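Local coordinates for protein precorrin-3 methylase (Rhodobacter capsulatus, PDB 3NUT) that probably transfers a methyl group from S-adenosyl-L-methionine to a precorrin intermediate on the pathway to cobalamin (vitamin B12), at residues I42-R47 and V84-P89; P58-N61 and D66-T69; A159-F164 and R188-P193; N170-S173 and Q179-R182. One frame throughout, in Å; residues are numbered along the deposited sequence.

Contact 1. Residues I42-R47 and V84-P89; sequences IPYVAR and VSSGDP. With SAH (S-adenosyl-L-homocysteine), chain E.
The amino nitrogen N of SAH is gripped by two backbone carbonyls, Asp88 O at 2.8 Å and Ser86 O at 3.0 Å, and Ser86 is also the residue that Tyr44 touches from the other segment. Tyr44 brings its phenol end in obliquely, with OH 3.8 Å from Ser86 CB. This is a van der Waals contact; the hydroxyl has its hydrogen bond with Asn61, in the loop after strand 55-58. Having CG anti to its own carbonyl carbon (chi1 -66°) swings the ring across to the loop. Deeper in, Val45 CG1 meets Val84 CG2 at 4.5 Å, a loose apolar contact. Val84 and Ser85 end a strand of the parallel sheet, and the Gly-Asp-Pro turn that follows lies in the cofactor pocket of this tetrapyrrole methylase domain. There Asp88 N donates to the carboxylate O of SAH (2.9 Å, 155°), while Gly87 CA comes within 3.5 Å of SAH C, where a CB would clash. Asn61 ND2 is likely to lose its mate, and a gap to open beside Ser86 CB, were Tyr44 an alanine. Asp88 OD1 and OD2 take bonds from Gly118 N and Gly90 N, which hold the carboxylate in place.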
loop_
_atom_site.group_PDB
_atom_site.type_symbol
_atom_site.label_atom_id
_atom_site.label_comp_id
_atom_site.label_asym_id
_atom_site.label_seq_id
_atom_site.Cartn_x
_atom_site.Cartn_y
_atom_site.Cartn_z
ATOM N N ILE A 42 17.804 0.212 15.856
ATOM C CA ILE A 42 19.007 -0.542 15.545
ATOM C C ILE A 42 18.835 -2.046 15.190
ATOM O O ILE A 42 19.480 -2.554 14.261
ATOM C CB ILE A 42 20.092 -0.303 16.652
ATOM C CG1 ILE A 42 20.408 1.199 16.785
ATOM C CG2 ILE A 42 21.352 -1.077 16.348
ATOM C CD1 ILE A 42 21.108 1.845 15.549
ATOM N N PRO A 43 17.967 -2.773 15.910
ATOM C CA PRO A 43 17.781 -4.171 15.456
ATOM C C PRO A 43 17.380 -4.279 13.963
ATOM O O PRO A 43 17.748 -5.236 13.317
ATOM C CB PRO A 43 16.678 -4.693 16.374
ATOM C CG PRO A 43 16.851 -3.903 17.629
ATOM C CD PRO A 43 17.282 -2.514 17.193
ATOM N N TYR A 44 16.713 -3.270 13.409
ATOM C CA TYR A 44 16.464 -3.224 11.957
ATOM C C TYR A 44 17.712 -3.208 11.083
ATOM O O TYR A 44 17.681 -3.678 9.956
ATOM C CB TYR A 44 15.613 -2.026 11.563
ATOM C CG TYR A 44 14.197 -2.049 12.079
ATOM C CD1 TYR A 44 13.580 -3.247 12.450
ATOM C CD2 TYR A 44 13.470 -0.853 12.211
ATOM C CE1 TYR A 44 12.284 -3.260 12.916
ATOM C CE2 TYR A 44 12.160 -0.854 12.685
ATOM C CZ TYR A 44 11.585 -2.066 13.023
ATOM O OH TYR A 44 10.309 -2.067 13.504
ATOM N N VAL A 45 18.804 -2.648 11.590
ATOM C CA VAL A 45 19.984 -2.449 10.766
ATOM C C VAL A 45 21.259 -2.974 11.422
ATOM O O VAL A 45 22.378 -2.606 11.029
ATOM C CB VAL A 45 20.123 -0.964 10.358
ATOM C CG1 VAL A 45 18.919 -0.536 9.504
ATOM C CG2 VAL A 45 20.260 -0.050 11.581
ATOM N N ALA A 46 21.082 -3.850 12.409
ATOM C CA ALA A 46 22.203 -4.484 13.141
ATOM C C ALA A 46 23.314 -5.062 12.261
ATOM O O ALA A 46 24.473 -5.016 12.661
ATOM C CB ALA A 46 21.682 -5.566 14.142
ATOM N N ARG A 47 22.975 -5.577 11.074
ATOM C CA ARG A 47 23.977 -6.169 10.164
ATOM C C ARG A 47 24.446 -5.274 8.999
ATOM O O ARG A 47 25.037 -5.760 8.035
ATOM C CB ARG A 47 23.493 -7.516 9.635
ATOM C CG ARG A 47 23.289 -8.611 10.738
ATOM C CD ARG A 47 22.319 -9.680 10.256
ATOM N NE ARG A 47 21.281 -9.066 9.418
ATOM C CZ ARG A 47 20.605 -9.696 8.456
ATOM N NH1 ARG A 47 20.829 -10.987 8.210
ATOM N NH2 ARG A 47 19.701 -9.028 7.738
ATOM N N VAL A 84 15.290 5.494 8.964
ATOM C CA VAL A 84 14.630 4.254 8.562
ATOM C C VAL A 84 13.266 4.016 9.244
ATOM O O VAL A 84 13.092 4.315 10.424
ATOM C CB VAL A 84 15.581 3.035 8.699
ATOM C CG1 VAL A 84 16.660 3.089 7.603
ATOM C CG2 VAL A 84 16.252 2.989 10.108
ATOM N N SER A 85 12.316 3.474 8.477
ATOM C CA SER A 85 11.044 2.984 8.999
ATOM C C SER A 85 10.777 1.590 8.510
ATOM O O SER A 85 11.115 1.248 7.381
ATOM C CB SER A 85 9.902 3.843 8.484
ATOM O OG SER A 85 9.812 5.008 9.276
ATOM N N SER A 86 10.085 0.800 9.307
ATOM C CA SER A 86 9.613 -0.487 8.800
ATOM C C SER A 86 8.556 -0.188 7.735
ATOM O O SER A 86 8.011 0.925 7.698
ATOM C CB SER A 86 9.059 -1.374 9.934
ATOM O OG SER A 86 7.883 -0.790 10.451
ATOM N N GLY A 87 8.284 -1.162 6.873
ATOM C CA GLY A 87 7.223 -1.030 5.886
ATOM C C GLY A 87 7.523 0.080 4.897
ATOM O O GLY A 87 8.651 0.179 4.378
ATOM N N ASP A 88 6.515 0.905 4.633
ATOM C CA ASP A 88 6.665 2.084 3.788
ATOM C C ASP A 88 6.760 3.284 4.726
ATOM O O ASP A 88 6.087 3.302 5.727
ATOM C CB ASP A 88 5.466 2.209 2.848
ATOM C CG ASP A 88 5.588 3.374 1.887
ATOM O OD1 ASP A 88 5.961 3.144 0.707
ATOM O OD2 ASP A 88 5.326 4.527 2.317
ATOM N N PRO A 89 7.616 4.283 4.406
ATOM C CA PRO A 89 7.791 5.416 5.356
ATOM C C PRO A 89 6.674 6.466 5.348
ATOM O O PRO A 89 6.637 7.356 6.223
ATOM C CB PRO A 89 9.128 6.044 4.922
ATOM C CG PRO A 89 9.268 5.706 3.493
ATOM C CD PRO A 89 8.514 4.392 3.241
HETATM N N SAH E . 5.336 2.096 8.125
HETATM C CA SAH E . 4.771 0.801 8.616
HETATM C CB SAH E . 3.640 1.045 9.627
HETATM C CG SAH E . 4.188 1.495 10.982
HETATM S SD SAH E . 3.049 1.241 12.323
HETATM C C SAH E . 4.250 0.119 7.405
HETATM O O SAH E . 4.200 0.826 6.408
HETATM O OXT SAH E . 3.878 -1.071 7.353
HETATM C "C5'" SAH E . 3.542 -0.355 12.934
HETATM C "C4'" SAH E . 2.387 -1.372 12.836
HETATM O "O4'" SAH E . 2.370 -1.939 11.519
HETATM C "C3'" SAH E . 2.445 -2.577 13.787
HETATM O "O3'" SAH E . 1.767 -2.378 15.035
HETATM C "C2'" SAH E . 1.724 -3.660 13.014
HETATM O "O2'" SAH E . 0.290 -3.518 13.099
HETATM C "C1'" SAH E . 2.109 -3.349 11.581
HETATM N N9 SAH E . 3.282 -4.143 11.143
HETATM C C8 SAH E . 4.515 -3.682 10.852
HETATM N N7 SAH E . 5.324 -4.716 10.464
HETATM C C5 SAH E . 4.604 -5.865 10.502
HETATM C C6 SAH E . 4.824 -7.316 10.213
HETATM N N6 SAH E . 6.023 -7.796 9.794
HETATM N N1 SAH E . 3.790 -8.176 10.391
HETATM C C2 SAH E . 2.584 -7.739 10.812
HETATM N N3 SAH E . 2.321 -6.440 11.089
HETATM C C4 SAH E . 3.267 -5.474 10.960
#

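Contact 2. Residues P58-N61 and D66-T69; sequences PTDN and DRAT
Thr59 lies over one face of the Arg67 guanidinium, the two side chains crossing at about a right angle. This is the tight part of the contact: Thr59 CB stands 3.3 Å above the guanidinium plane, displaced toward its rim, and Thr59 OG1 is 2.8 Å from Arg67 NH2. That approach is short but comes over the flat group rather than along an N-H, and the angle rules out a hydrogen bond. The hydroxyl is used differently: with OG1 set between the backbone N and the carbonyl carbon (chi1 81°), it donates to Asp60 O at 2.9 Å. The methyl CG2 also leans on the group, 3.8 Å from Arg67 CZ.

The other side is loose and faces solvent. At the guanidinium edge, Arg67 NH1 gives a weak bond to Asp60 O, 3.4 Å long, so this one carbonyl receives both the threonine hydroxyl and the arginine. Asp60 OD1 is 3.8 Å from Arg67 NH1, a long salt bridge with the carboxylate and guanidinium planes 48° apart. The aspartate's stronger ionic partner is Arg62, reached through OD2. Bends at chi2 and chi3 let the arginine turn its flat end under Thr59.

The contact lies within a beta-alpha-beta crossover of the parallel sheet, strand 55-58, helix 65-76, strand 80-85. Thr59 follows the outermost strand 55-58 and bonds through its backbone to Gly40, at the end of strand 37-40. Arg67 belongs to the connecting helix 65-76, which packs on Met94 of helix 94-104 and leads into strand 80-85.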
loop_
_atom_site.group_PDB
_atom_site.type_symbol
_atom_site.label_atom_id
_atom_site.label_comp_id
_atom_site.label_asym_id
_atom_site.label_seq_id
_atom_site.Cartn_x
_atom_site.Cartn_y
_atom_site.Cartn_z
ATOM N N PRO A 58 20.792 5.486 17.550
ATOM C CA PRO A 58 19.686 4.607 18.001
ATOM C C PRO A 58 18.431 5.370 18.460
ATOM O O PRO A 58 18.516 6.334 19.220
ATOM C CB PRO A 58 20.306 3.822 19.173
ATOM C CG PRO A 58 21.798 4.151 19.132
ATOM C CD PRO A 58 21.899 5.509 18.516
ATOM N N THR A 59 17.281 4.977 17.964
ATOM C CA THR A 59 16.042 5.538 18.462
ATOM C C THR A 59 15.178 4.362 18.869
ATOM O O THR A 59 15.457 3.207 18.511
ATOM C CB THR A 59 15.286 6.426 17.394
ATOM O OG1 THR A 59 14.556 5.599 16.489
ATOM C CG2 THR A 59 16.229 7.291 16.583
ATOM N N ASP A 60 14.141 4.633 19.633
ATOM C CA ASP A 60 13.197 3.581 19.956
ATOM C C ASP A 60 12.258 3.423 18.765
ATOM O O ASP A 60 12.385 4.138 17.759
ATOM C CB ASP A 60 12.448 3.905 21.248
ATOM C CG ASP A 60 11.623 5.144 21.124
ATOM O OD1 ASP A 60 11.247 5.479 19.978
ATOM O OD2 ASP A 60 11.349 5.773 22.170
ATOM N N ASN A 61 11.324 2.488 18.837
ATOM C CA ASN A 61 10.542 2.243 17.637
ATOM C C ASN A 61 9.302 3.114 17.509
ATOM O O ASN A 61 8.194 2.614 17.389
ATOM C CB ASN A 61 10.226 0.765 17.431
ATOM C CG ASN A 61 10.273 0.404 15.979
ATOM O OD1 ASN A 61 11.040 1.005 15.231
ATOM N ND2 ASN A 61 9.447 -0.543 15.551
ATOM N N ASP A 66 11.869 15.180 17.052
ATOM C CA ASP A 66 13.213 15.628 17.460
ATOM C C ASP A 66 14.366 14.924 16.738
ATOM O O ASP A 66 15.431 15.514 16.508
ATOM C CB ASP A 66 13.413 15.455 18.979
ATOM C CG ASP A 66 13.011 16.698 19.788
ATOM O OD1 ASP A 66 12.359 17.614 19.229
ATOM O OD2 ASP A 66 13.343 16.743 21.008
ATOM N N ARG A 67 14.179 13.652 16.435
ATOM C CA ARG A 67 15.132 12.952 15.613
ATOM C C ARG A 67 15.110 13.479 14.178
ATOM O O ARG A 67 16.137 13.512 13.529
ATOM C CB ARG A 67 14.841 11.445 15.624
ATOM C CG ARG A 67 13.423 11.139 15.190
ATOM C CD ARG A 67 12.870 9.927 15.909
ATOM N NE ARG A 67 12.925 8.731 15.070
ATOM C CZ ARG A 67 12.580 7.518 15.491
ATOM N NH1 ARG A 67 12.174 7.366 16.758
ATOM N NH2 ARG A 67 12.668 6.464 14.662
ATOM N N ALA A 68 13.944 13.877 13.684
ATOM C CA ALA A 68 13.833 14.387 12.319
ATOM C C ALA A 68 14.536 15.727 12.195
ATOM O O ALA A 68 15.253 15.949 11.239
ATOM C CB ALA A 68 12.376 14.490 11.891
ATOM N N THR A 69 14.346 16.601 13.182
ATOM C CA THR A 69 15.065 17.869 13.286
ATOM C C THR A 69 16.573 17.611 13.332
ATOM O O THR A 69 17.377 18.301 12.679
ATOM C CB THR A 69 14.585 18.658 14.555
ATOM O OG1 THR A 69 13.153 18.836 14.499
ATOM C CG2 THR A 69 15.274 20.011 14.687
#

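Contact 3. Residues A159-F164 and R188-P193; sequences AARGDF and REECEP
Near the C-terminal end of helix 149-161, which a Schellman motif closes, Ala160 and Arg161 pack on Glu190 and Cys191 where helix 179-190 also runs out. These are successive helices of the alpha/beta fold, with strand 165-169 between them in the chain. Asp163, at positive phi (63°), breaks the helical path, and Phe164 N reaches back to Ala159 O at 3.0 Å and Asp163 N to Ala160 O at 3.2 Å. The small Ala160 lets the helix ends come close, its CB resting 3.6 Å from Glu190 CB and 4.1 Å from Cys191 SG.

Outside this apolar spot sits a salt bridge. Arg161, extended from CG to NE, offers its NE and NH2 side-on, one nitrogen to each carboxylate oxygen of Glu190, which bends at chi2 to receive them. Arg157 is the stronger partner of Glu190, salt-bridged to the same OE2, and the two positive charges would probably favour the ionised carboxylate. The second subunit lies against this corner: its Arg155 bonds to Gly162 O, and its His158 packs on Arg161.

The guanidinium and carboxylate planes are 36° apart, although both acceptors lie close to the former. Arg161 NE donates to Glu190 OE1 at 3.0 Å (161°), and Arg161 NH2 to Glu190 OE2 at 2.9 Å. Both meet the syn sides of the oxygens, yet from outside the carboxylate plane.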
loop_
_atom_site.group_PDB
_atom_site.type_symbol
_atom_site.label_atom_id
_atom_site.label_comp_id
_atom_site.label_asym_id
_atom_site.label_seq_id
_atom_site.Cartn_x
_atom_site.Cartn_y
_atom_site.Cartn_z
ATOM N N ALA A 159 -16.092 3.643 7.109
ATOM C CA ALA A 159 -15.442 2.614 6.312
ATOM C C ALA A 159 -16.417 1.435 6.259
ATOM O O ALA A 159 -16.639 0.836 5.212
ATOM C CB ALA A 159 -14.103 2.207 6.949
ATOM N N ALA A 160 -17.026 1.153 7.405
ATOM C CA ALA A 160 -18.088 0.177 7.503
ATOM C C ALA A 160 -19.213 0.480 6.526
ATOM O O ALA A 160 -19.650 -0.416 5.802
ATOM C CB ALA A 160 -18.616 0.093 8.937
ATOM N N ARG A 161 -19.664 1.733 6.483
ATOM C CA ARG A 161 -20.875 2.076 5.726
ATOM C C ARG A 161 -20.637 2.163 4.229
ATOM O O ARG A 161 -21.525 1.844 3.443
ATOM C CB ARG A 161 -21.550 3.356 6.263
ATOM C CG ARG A 161 -22.213 3.195 7.637
ATOM C CD ARG A 161 -22.659 4.539 8.228
ATOM N NE ARG A 161 -22.894 4.458 9.675
ATOM C CZ ARG A 161 -23.176 5.505 10.457
ATOM N NH1 ARG A 161 -23.253 6.722 9.943
ATOM N NH2 ARG A 161 -23.357 5.343 11.760
ATOM N N GLY A 162 -19.439 2.590 3.837
ATOM C CA GLY A 162 -19.042 2.633 2.429
ATOM C C GLY A 162 -18.702 1.244 1.931
ATOM O O GLY A 162 -18.471 1.035 0.741
ATOM N N ASP A 163 -18.687 0.293 2.852
ATOM C CA ASP A 163 -18.381 -1.099 2.540
ATOM C C ASP A 163 -16.946 -1.253 2.011
ATOM O O ASP A 163 -16.683 -2.061 1.112
ATOM C CB ASP A 163 -19.400 -1.709 1.562
ATOM C CG ASP A 163 -19.250 -3.232 1.441
ATOM O OD1 ASP A 163 -19.052 -3.897 2.488
ATOM O OD2 ASP A 163 -19.308 -3.763 0.303
ATOM N N PHE A 164 -16.042 -0.440 2.565
ATOM C CA PHE A 164 -14.598 -0.562 2.363
ATOM C C PHE A 164 -14.075 -1.783 3.116
ATOM O O PHE A 164 -14.445 -2.013 4.274
ATOM C CB PHE A 164 -13.894 0.659 2.959
ATOM C CG PHE A 164 -13.984 1.894 2.120
ATOM C CD1 PHE A 164 -13.086 2.116 1.100
ATOM C CD2 PHE A 164 -14.956 2.843 2.370
ATOM C CE1 PHE A 164 -13.155 3.278 0.324
ATOM C CE2 PHE A 164 -15.039 4.001 1.592
ATOM C CZ PHE A 164 -14.134 4.213 0.563
ATOM N N ARG A 188 -19.051 -5.040 15.026
ATOM C CA ARG A 188 -20.310 -5.744 15.251
ATOM C C ARG A 188 -21.515 -4.799 15.066
ATOM O O ARG A 188 -22.502 -5.187 14.441
ATOM C CB ARG A 188 -20.328 -6.431 16.609
ATOM C CG ARG A 188 -19.331 -7.572 16.696
ATOM C CD ARG A 188 -19.366 -8.253 18.045
ATOM N NE ARG A 188 -19.227 -7.313 19.166
ATOM C CZ ARG A 188 -18.245 -7.337 20.064
ATOM N NH1 ARG A 188 -17.281 -8.252 20.001
ATOM N NH2 ARG A 188 -18.234 -6.436 21.032
ATOM N N GLU A 189 -21.418 -3.553 15.542
ATOM C CA GLU A 189 -22.521 -2.604 15.382
ATOM C C GLU A 189 -22.874 -2.364 13.932
ATOM O O GLU A 189 -24.044 -2.391 13.578
ATOM C CB GLU A 189 -22.267 -1.290 16.118
ATOM C CG GLU A 189 -22.521 -1.407 17.619
ATOM C CD GLU A 189 -22.473 -0.080 18.366
ATOM O OE1 GLU A 189 -22.545 0.983 17.721
ATOM O OE2 GLU A 189 -22.378 -0.106 19.611
ATOM N N GLU A 190 -21.868 -2.176 13.084
ATOM C CA GLU A 190 -22.099 -1.691 11.713
ATOM C C GLU A 190 -22.053 -2.749 10.601
ATOM O O GLU A 190 -22.364 -2.449 9.449
ATOM C CB GLU A 190 -21.119 -0.558 11.398
ATOM C CG GLU A 190 -21.317 0.692 12.226
ATOM C CD GLU A 190 -22.250 1.689 11.579
ATOM O OE1 GLU A 190 -22.533 1.566 10.367
ATOM O OE2 GLU A 190 -22.694 2.620 12.279
ATOM N N CYS A 191 -21.685 -3.981 10.948
ATOM C CA CYS A 191 -21.450 -5.029 9.955
ATOM C C CYS A 191 -22.200 -6.318 10.252
ATOM O O CYS A 191 -22.544 -6.600 11.400
ATOM C CB CYS A 191 -19.948 -5.355 9.883
ATOM S SG CYS A 191 -18.848 -3.968 9.456
ATOM N N GLU A 192 -22.424 -7.112 9.208
ATOM C CA GLU A 192 -23.020 -8.442 9.343
ATOM C C GLU A 192 -22.082 -9.386 10.101
ATOM O O GLU A 192 -20.872 -9.374 9.854
ATOM C CB GLU A 192 -23.348 -9.021 7.965
ATOM C CG GLU A 192 -22.130 -9.514 7.164
ATOM C CD GLU A 192 -21.324 -8.394 6.510
ATOM O OE1 GLU A 192 -21.813 -7.240 6.444
ATOM O OE2 GLU A 192 -20.197 -8.680 6.047
ATOM N N PRO A 193 -22.630 -10.211 11.020
ATOM C CA PRO A 193 -21.881 -11.173 11.857
ATOM C C PRO A 193 -20.841 -12.057 11.147
ATOM O O PRO A 193 -19.781 -12.338 11.726
ATOM C CB PRO A 193 -22.989 -12.062 12.438
ATOM C CG PRO A 193 -24.164 -11.154 12.531
ATOM C CD PRO A 193 -24.058 -10.164 11.390
#

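Contact 4. Residues N170-S173 and Q179-R182; sequences NPRS and QFTR. With SAH (S-adenosyl-L-homocysteine), chain E.
Phe180 turns one face of its ring to Pro171 CB, which is 4.4 Å from Phe180 CD1, and takes Arg172 CD obliquely, 3.9 Å from Phe180 CD2. With CG anti to the backbone N (chi1 -175°), the Phe180 ring reaches out from the helix to the loop, and its CB sits 3.5 Å from Pro171 O. Arg172 bends at chi2 and chi3 to fold past the ring. Its NH2 makes a weak bond to Pro177 O, but NE is buried here without a polar partner.

The polar contacts face SAH. Asn170 N donates almost straight to the ribose O2' (3.2 Å, 173°), and Asn170 OD1 lies 2.9 Å from O3', probably a hydrogen bond. Asn141 OD1 pairs with Asn170 ND2, which fixes the amide's rotation. Losing the amide of Asn170 to an alanine is likely to leave O3' without this partner and Asn141 OD1 without its mate.

The loop thus joins cofactor to helix. It leaves strand 165-169 at Asn170 and leads into helix 179-190, whose Gln179 bonds to Leu142 O beyond strand 137-141 and packs against helix 149-161.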
loop_
_atom_site.group_PDB
_atom_site.type_symbol
_atom_site.label_atom_id
_atom_site.label_comp_id
_atom_site.label_asym_id
_atom_site.label_seq_id
_atom_site.Cartn_x
_atom_site.Cartn_y
_atom_site.Cartn_z
ATOM N N ASN A 170 -1.357 -1.098 14.283
ATOM C CA ASN A 170 -1.212 -0.832 15.716
ATOM C C ASN A 170 -2.507 -1.169 16.443
ATOM O O ASN A 170 -3.160 -0.286 16.981
ATOM C CB ASN A 170 -0.842 0.639 15.941
ATOM C CG ASN A 170 0.408 1.030 15.219
ATOM O OD1 ASN A 170 1.455 0.467 15.454
ATOM N ND2 ASN A 170 0.304 1.992 14.326
ATOM N N PRO A 171 -2.892 -2.454 16.449
ATOM C CA PRO A 171 -4.223 -2.754 16.965
ATOM C C PRO A 171 -4.278 -2.667 18.501
ATOM O O PRO A 171 -5.211 -2.062 19.043
ATOM C CB PRO A 171 -4.495 -4.181 16.449
ATOM C CG PRO A 171 -3.241 -4.625 15.713
ATOM C CD PRO A 171 -2.144 -3.683 16.124
ATOM N N ARG A 172 -3.269 -3.216 19.179
ATOM C CA ARG A 172 -3.215 -3.198 20.640
ATOM C C ARG A 172 -2.371 -2.061 21.216
ATOM O O ARG A 172 -1.155 -2.186 21.329
ATOM C CB ARG A 172 -2.698 -4.531 21.194
ATOM C CG ARG A 172 -3.406 -5.781 20.687
ATOM C CD ARG A 172 -4.919 -5.829 20.972
ATOM N NE ARG A 172 -5.306 -5.515 22.349
ATOM C CZ ARG A 172 -4.996 -6.239 23.426
ATOM N NH1 ARG A 172 -4.241 -7.334 23.334
ATOM N NH2 ARG A 172 -5.427 -5.841 24.618
ATOM N N SER A 173 -3.032 -0.967 21.602
ATOM C CA SER A 173 -2.375 0.155 22.272
ATOM C C SER A 173 -1.910 -0.243 23.678
ATOM O O SER A 173 -2.649 -0.869 24.453
ATOM C CB SER A 173 -3.318 1.361 22.321
ATOM O OG SER A 173 -2.697 2.516 22.887
ATOM N N GLN A 179 -9.009 -0.347 23.807
ATOM C CA GLN A 179 -9.466 0.394 22.619
ATOM C C GLN A 179 -9.899 -0.503 21.453
ATOM O O GLN A 179 -10.915 -0.243 20.809
ATOM C CB GLN A 179 -8.418 1.411 22.169
ATOM C CG GLN A 179 -8.921 2.418 21.159
ATOM C CD GLN A 179 -8.198 3.738 21.292
ATOM O OE1 GLN A 179 -8.496 4.538 22.191
ATOM N NE2 GLN A 179 -7.230 3.976 20.407
ATOM N N PHE A 180 -9.125 -1.552 21.192
ATOM C CA PHE A 180 -9.436 -2.527 20.149
ATOM C C PHE A 180 -10.722 -3.307 20.448
ATOM O O PHE A 180 -11.418 -3.746 19.530
ATOM C CB PHE A 180 -8.263 -3.489 19.980
ATOM C CG PHE A 180 -8.432 -4.474 18.852
ATOM C CD1 PHE A 180 -8.712 -4.040 17.563
ATOM C CD2 PHE A 180 -8.287 -5.836 19.077
ATOM C CE1 PHE A 180 -8.859 -4.949 16.516
ATOM C CE2 PHE A 180 -8.438 -6.752 18.036
ATOM C CZ PHE A 180 -8.721 -6.305 16.752
ATOM N N THR A 181 -11.015 -3.484 21.739
ATOM C CA THR A 181 -12.301 -4.008 22.195
ATOM C C THR A 181 -13.431 -3.098 21.712
ATOM O O THR A 181 -14.429 -3.600 21.196
ATOM C CB THR A 181 -12.350 -4.124 23.737
ATOM O OG1 THR A 181 -11.239 -4.902 24.197
ATOM C CG2 THR A 181 -13.677 -4.769 24.216
ATOM N N ARG A 182 -13.274 -1.776 21.866
ATOM C CA ARG A 182 -14.256 -0.816 21.330
ATOM C C ARG A 182 -14.414 -0.991 19.815
ATOM O O ARG A 182 -15.538 -1.076 19.317
ATOM C CB ARG A 182 -13.899 0.643 21.640
ATOM C CG ARG A 182 -13.610 0.996 23.101
ATOM C CD ARG A 182 -14.809 1.647 23.825
ATOM N NE ARG A 182 -15.070 3.073 23.537
ATOM C CZ ARG A 182 -14.436 4.107 24.106
ATOM N NH1 ARG A 182 -13.461 3.900 24.986
ATOM N NH2 ARG A 182 -14.761 5.357 23.788
HETATM N N SAH E . 5.336 2.096 8.125
HETATM C CA SAH E . 4.771 0.801 8.616
HETATM C CB SAH E . 3.640 1.045 9.627
HETATM C CG SAH E . 4.188 1.495 10.982
HETATM S SD SAH E . 3.049 1.241 12.323
HETATM C C SAH E . 4.250 0.119 7.405
HETATM O O SAH E . 4.200 0.826 6.408
HETATM O OXT SAH E . 3.878 -1.071 7.353
HETATM C "C5'" SAH E . 3.542 -0.355 12.934
HETATM C "C4'" SAH E . 2.387 -1.372 12.836
HETATM O "O4'" SAH E . 2.370 -1.939 11.519
HETATM C "C3'" SAH E . 2.445 -2.577 13.787
HETATM O "O3'" SAH E . 1.767 -2.378 15.035
HETATM C "C2'" SAH E . 1.724 -3.660 13.014
HETATM O "O2'" SAH E . 0.290 -3.518 13.099
HETATM C "C1'" SAH E . 2.109 -3.349 11.581
HETATM N N9 SAH E . 3.282 -4.143 11.143
HETATM C C8 SAH E . 4.515 -3.682 10.852
HETATM N N7 SAH E . 5.324 -4.716 10.464
HETATM C C5 SAH E . 4.604 -5.865 10.502
HETATM C C6 SAH E . 4.824 -7.316 10.213
HETATM N N6 SAH E . 6.023 -7.796 9.794
HETATM N N1 SAH E . 3.790 -8.176 10.391
HETATM C C2 SAH E . 2.584 -7.739 10.812
HETATM N N3 SAH E . 2.321 -6.440 11.089
HETATM C C4 SAH E . 3.267 -5.474 10.960
#

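Contacts 1 and 4 both reach SAH, from opposite sides of the chain's centre: contact 1 holds the amino acid end by backbone atoms, contact 4 the ribose. Contact 4 is buried and chiefly apolar between its segments, contact 1 partly buried. Contact 2, at the surface, pairs close packing over a guanidinium face with long or weak polar bonds; it touches contact 1 through Tyr44 and Asn61, and its helix 65-76 leads into contact 1's strand 80-85. Contact 3, partly buried and about 35 Å from contact 1 between centres, is away from the cofactor and beside the second subunit; its short paired salt bridge contrasts with contact 2. Contacts 3 and 4 use different ends of helix 179-190.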